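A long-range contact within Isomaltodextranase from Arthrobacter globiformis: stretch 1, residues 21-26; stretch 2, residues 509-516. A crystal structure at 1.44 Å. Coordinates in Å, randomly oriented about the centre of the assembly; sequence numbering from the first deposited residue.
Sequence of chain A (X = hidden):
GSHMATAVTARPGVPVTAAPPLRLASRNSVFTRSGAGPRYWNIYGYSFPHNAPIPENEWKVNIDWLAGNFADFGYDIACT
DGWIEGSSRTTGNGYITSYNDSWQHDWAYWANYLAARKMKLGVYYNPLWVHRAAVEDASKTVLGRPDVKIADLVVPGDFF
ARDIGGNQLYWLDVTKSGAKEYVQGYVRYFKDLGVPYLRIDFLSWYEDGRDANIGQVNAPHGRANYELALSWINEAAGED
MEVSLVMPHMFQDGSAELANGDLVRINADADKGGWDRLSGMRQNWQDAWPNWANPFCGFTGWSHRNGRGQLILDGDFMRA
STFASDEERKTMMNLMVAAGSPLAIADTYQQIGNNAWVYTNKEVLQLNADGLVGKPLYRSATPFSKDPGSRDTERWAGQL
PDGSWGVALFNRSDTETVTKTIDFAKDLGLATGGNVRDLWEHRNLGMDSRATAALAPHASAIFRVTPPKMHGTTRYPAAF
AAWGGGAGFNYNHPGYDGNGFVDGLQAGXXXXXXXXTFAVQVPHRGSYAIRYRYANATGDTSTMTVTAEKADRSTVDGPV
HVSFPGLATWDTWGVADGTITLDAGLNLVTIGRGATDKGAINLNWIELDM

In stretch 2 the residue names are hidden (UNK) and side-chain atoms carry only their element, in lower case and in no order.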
ATOM      1  N   PRO A  21      18.670   6.483 -16.529  1.00 24.35           N
ATOM      2  CA  PRO A  21      17.694   6.058 -15.509  1.00 24.34           C
ATOM      3  C   PRO A  21      17.136   4.672 -15.798  1.00 24.62           C
ATOM      4  O   PRO A  21      17.023   4.255 -16.949  1.00 25.75           O
ATOM      5  CB  PRO A  21      16.612   7.138 -15.597  1.00 24.28           C
ATOM      6  CG  PRO A  21      16.697   7.655 -16.990  1.00 24.79           C
ATOM      7  CD  PRO A  21      18.165   7.616 -17.324  1.00 25.20           C
ATOM      8  N   LEU A  22      16.792   3.947 -14.733  1.00 22.65           N
ATOM      9  CA  LEU A  22      16.060   2.691 -14.862  1.00 22.99           C
ATOM     10  C   LEU A  22      14.642   2.979 -15.369  1.00 20.39           C
ATOM     11  O   LEU A  22      14.078   4.029 -15.061  1.00 22.74           O
ATOM     12  CB  LEU A  22      15.958   2.022 -13.487  1.00 22.46           C
ATOM     13  CG  LEU A  22      17.247   1.523 -12.841  1.00 24.08           C
ATOM     14  CD1 LEU A  22      16.909   0.795 -11.552  1.00 25.65           C
ATOM     15  CD2 LEU A  22      18.028   0.607 -13.770  1.00 24.85           C
ATOM     16  N   ARG A  23      14.102   2.071 -16.166  1.00 21.88           N
ATOM     17  CA  ARG A  23      12.711   2.104 -16.586  1.00 21.95           C
ATOM     18  C   ARG A  23      11.821   1.553 -15.463  1.00 21.55           C
ATOM     19  O   ARG A  23      12.035   0.422 -15.004  1.00 21.96           O
ATOM     20  CB  ARG A  23      12.496   1.230 -17.818  1.00 24.30           C
ATOM     21  CG  ARG A  23      13.203   1.733 -19.079  1.00 26.80           C
ATOM     22  CD  ARG A  23      13.031   0.729 -20.196  1.00 29.79           C
ATOM     23  NE  ARG A  23      13.751  -0.508 -19.889  1.00 32.64           N
ATOM     24  CZ  ARG A  23      13.593  -1.668 -20.516  1.00 35.84           C
ATOM     25  NH1 ARG A  23      12.719  -1.799 -21.510  1.00 38.40           N
ATOM     26  NH2 ARG A  23      14.315  -2.718 -20.133  1.00 39.36           N
ATOM     27  N   LEU A  24      10.833   2.348 -15.081  1.00 20.92           N
ATOM     28  CA  LEU A  24       9.929   1.986 -13.974  1.00 20.43           C
ATOM     29  C   LEU A  24       8.581   1.492 -14.465  1.00 21.43           C
ATOM     30  O   LEU A  24       8.145   1.825 -15.562  1.00 23.02           O
ATOM     31  CB  LEU A  24       9.727   3.196 -13.078  1.00 21.40           C
ATOM     32  CG  LEU A  24      11.018   3.812 -12.487  1.00 22.32           C
ATOM     33  CD1 LEU A  24      10.709   4.979 -11.574  1.00 23.65           C
ATOM     34  CD2 LEU A  24      11.815   2.768 -11.741  1.00 22.04           C
ATOM     35  N   ALA A  25       7.915   0.704 -13.614  1.00 20.13           N
ATOM     36  CA  ALA A  25       6.593   0.184 -13.884  1.00 19.98           C
ATOM     37  C   ALA A  25       5.598   0.488 -12.744  1.00 17.95           C
ATOM     38  O   ALA A  25       4.534  -0.123 -12.685  1.00 18.55           O
ATOM     39  CB  ALA A  25       6.666  -1.308 -14.151  1.00 20.90           C
ATOM     40  N   SER A  26       5.947   1.418 -11.860  1.00 16.91           N
ATOM     41  CA  SER A  26       5.034   1.833 -10.795  1.00 16.84           C
ATOM     42  C   SER A  26       4.803   3.327 -10.816  1.00 16.84           C
ATOM     43  O   SER A  26       5.624   4.090 -11.347  1.00 17.48           O
ATOM     44  CB  SER A  26       5.582   1.404  -9.436  1.00 17.00           C
ATOM     45  OG  SER A  26       6.683   2.208  -9.028  1.00 17.22           O
ATOM     46  N   UNK A 509      12.445  -8.882 -18.308  1.00 38.88           N
ATOM     47  CA  UNK A 509      11.625  -9.737 -19.175  1.00 44.01           C
ATOM     48  C   UNK A 509      10.708  -8.947 -20.110  1.00 45.27           C
ATOM     49  O   UNK A 509      10.278  -9.481 -21.136  1.00 46.81           O
ATOM     50  o   UNK A 509      11.605 -11.677 -17.711  1.00 48.43           O
ATOM     51  c   UNK A 509      10.784 -10.707 -18.338  1.00 46.16           C
ATOM     52  N   UNK A 510      10.404  -7.695 -19.756  1.00 46.33           N
ATOM     53  CA  UNK A 510       9.530  -6.846 -20.566  1.00 45.08           C
ATOM     54  C   UNK A 510       9.997  -5.401 -20.644  1.00 43.97           C
ATOM     55  O   UNK A 510      11.113  -5.126 -21.087  1.00 45.45           O
ATOM     56  N   UNK A 511       9.140  -4.479 -20.209  1.00 42.09           N
ATOM     57  CA  UNK A 511       9.397  -3.045 -20.334  1.00 41.29           C
ATOM     58  C   UNK A 511       9.923  -2.389 -19.052  1.00 37.97           C
ATOM     59  O   UNK A 511      10.115  -1.171 -19.012  1.00 38.62           O
ATOM     60  o   UNK A 511       7.144  -2.402 -19.733  1.00 46.43           O
ATOM     61  c   UNK A 511       8.115  -2.334 -20.764  1.00 42.24           C
ATOM     62  N   UNK A 512      10.134  -3.178 -18.001  1.00 32.34           N
ATOM     63  CA  UNK A 512      10.661  -2.649 -16.745  1.00 28.48           C
ATOM     64  C   UNK A 512      12.022  -3.263 -16.421  1.00 25.25           C
ATOM     65  O   UNK A 512      12.332  -4.379 -16.824  1.00 27.44           O
ATOM     66  c   UNK A 512       9.694  -2.918 -15.601  1.00 28.52           C
ATOM     67  N   UNK A 513      12.809  -2.516 -15.676  1.00 23.69           N
ATOM     68  CA  UNK A 513      14.083  -2.987 -15.185  1.00 22.96           C
ATOM     69  C   UNK A 513      13.931  -3.524 -13.759  1.00 21.56           C
ATOM     70  O   UNK A 513      13.399  -2.834 -12.893  1.00 21.79           O
ATOM     71  o   UNK A 513      15.315  -2.195 -17.544  1.00 23.76           O
ATOM     72  c   UNK A 513      15.370  -1.355 -16.624  1.00 23.04           C
ATOM     73  o   UNK A 513      15.570  -0.136 -16.786  1.00 23.32           O
ATOM     74  c   UNK A 513      15.086  -1.846 -15.208  1.00 22.91           C
ATOM     75  N   UNK A 514      14.433  -4.729 -13.499  1.00 20.02           N
ATOM     76  CA  UNK A 514      14.339  -5.227 -12.107  1.00 20.47           C
ATOM     77  C   UNK A 514      15.128  -4.364 -11.146  1.00 21.33           C
ATOM     78  O   UNK A 514      16.208  -3.863 -11.484  1.00 21.27           O
ATOM     79  c   UNK A 514      15.289  -6.899 -13.579  1.00 22.87           C
ATOM     80  c   UNK A 514      15.140  -5.662 -14.392  1.00 21.65           C
ATOM     81  c   UNK A 514      14.936  -6.627 -12.178  1.00 21.64           C
ATOM     82  N   UNK A 515      14.590  -4.164  -9.944  1.00 19.37           N
ATOM     83  CA  UNK A 515      15.224  -3.291  -8.980  1.00 19.01           C
ATOM     84  C   UNK A 515      14.850  -3.654  -7.543  1.00 19.54           C
ATOM     85  O   UNK A 515      13.870  -4.374  -7.299  1.00 19.86           O
ATOM     86  c   UNK A 515      14.892  -1.810  -9.264  1.00 19.67           C
ATOM     87  c   UNK A 515      12.853  -1.166  -7.813  1.00 20.66           C
ATOM     88  c   UNK A 515      13.397  -1.397  -9.234  1.00 20.31           C
ATOM     89  c   UNK A 515      13.118  -0.170 -10.107  1.00 21.53           C
ATOM     90  N   UNK A 516      15.637  -3.107  -6.633  1.00 18.73           N
ATOM     91  CA  UNK A 516      15.402  -3.169  -5.185  1.00 18.79           C
ATOM     92  C   UNK A 516      15.548  -1.779  -4.630  1.00 19.86           C
ATOM     93  O   UNK A 516      16.472  -1.034  -4.992  1.00 19.86           O
ATOM     94  c   UNK A 516      16.311  -5.498  -5.040  1.00 20.10           C
ATOM     95  c   UNK A 516      16.389  -4.103  -4.463  1.00 19.26           C
ATOM     96  c   UNK A 516      16.124  -4.139  -2.961  1.00 20.14           C
TER
HETATM   97  O   HOH W   1      11.312  -1.185 -12.891  1.00 22.52           O
HETATM   98  O   HOH W   2      16.957   0.248 -19.084  1.00 27.73           O
HETATM   99  O   HOH W   3      14.209  -5.567 -20.723  1.00 49.87           O

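Position 509 carries one carbon and, beyond it, one oxygen, and these atoms lie out of reach of stretch 1. This is the short hydroxymethyl group of a serine, Ser509. Position 510 has no side-chain atoms at all and is therefore glycine. There would be room for a CB here, so the contact itself does not demand its absence; Gly510 takes part through its backbone, its O standing 3.7 Å from Arg23 NH1.

Position 511 again has one carbon followed by one oxygen. Its CA-to-CB bond points sideways, and its closest approach to stretch 1 is by its carbonyl: the O of 511 lies 3.6 Å from Arg23 CB and sits over one face of the guanidinium group. The side-chain atoms make it Ser511. At position 512 a single carbon, CB, completes the side chain; although the CA-to-CB bond is directed away overall, this CB packs against Ala25 CB at 3.7 Å. The residue is Ala512.

Position 513 has two carbons, the second bearing two oxygens. One of these oxygens lies 2.7 Å from Arg23 N and the other 2.8 Å from Arg23 NH2; a short carboxylate facing an amide and a guanidinium identifies aspartate, Asp513, with OD2 at the backbone amide and OD1 at the arginine side chain.

Three carbons at position 514 close a ring onto the backbone N, and the CA-to-CB bond points away from stretch 1; the ring is diagnostic of Pro514. Position 515 has four carbons, forked at the second. Its CA-to-CB bond points toward stretch 1, where one tip carbon of the fork lies 3.6 Å from Leu24 CD2 and CB lies 4.0 Å from Leu22 CD1. This is the pattern of leucine, and the tip carbon is CD2 of Leu515. At position 516 one carbon carries two more, all out of reach of stretch 1, giving Val516.

The contact is organized around Arg23 and Asp513. Their backbones are joined by a nearly linear hydrogen bond from Asp513 N to Arg23 O (3.1 Å), while the carboxylate returns to the same arginine, accepting from Arg23 N through OD2 and forming a salt bridge with Arg23 NH2 through OD1. A weak bond from Arg23 NE to Asp513 OD1 (3.3 Å) supplements it. Main chain and side chain thus hold one residue pair together. Water 1 reinforces the link by donating to both Arg23 O (2.8 Å) and Asp513 O (2.7 Å), and water 3 connects Arg23 NH2 (2.9 Å) to Gly510 O (3.1 Å). Apolar contacts of Leu22 and Leu24 with Leu515, and of Ala25 with Ala512, complement this polar center.

Stretch 2 (509-516) SGSADPLV
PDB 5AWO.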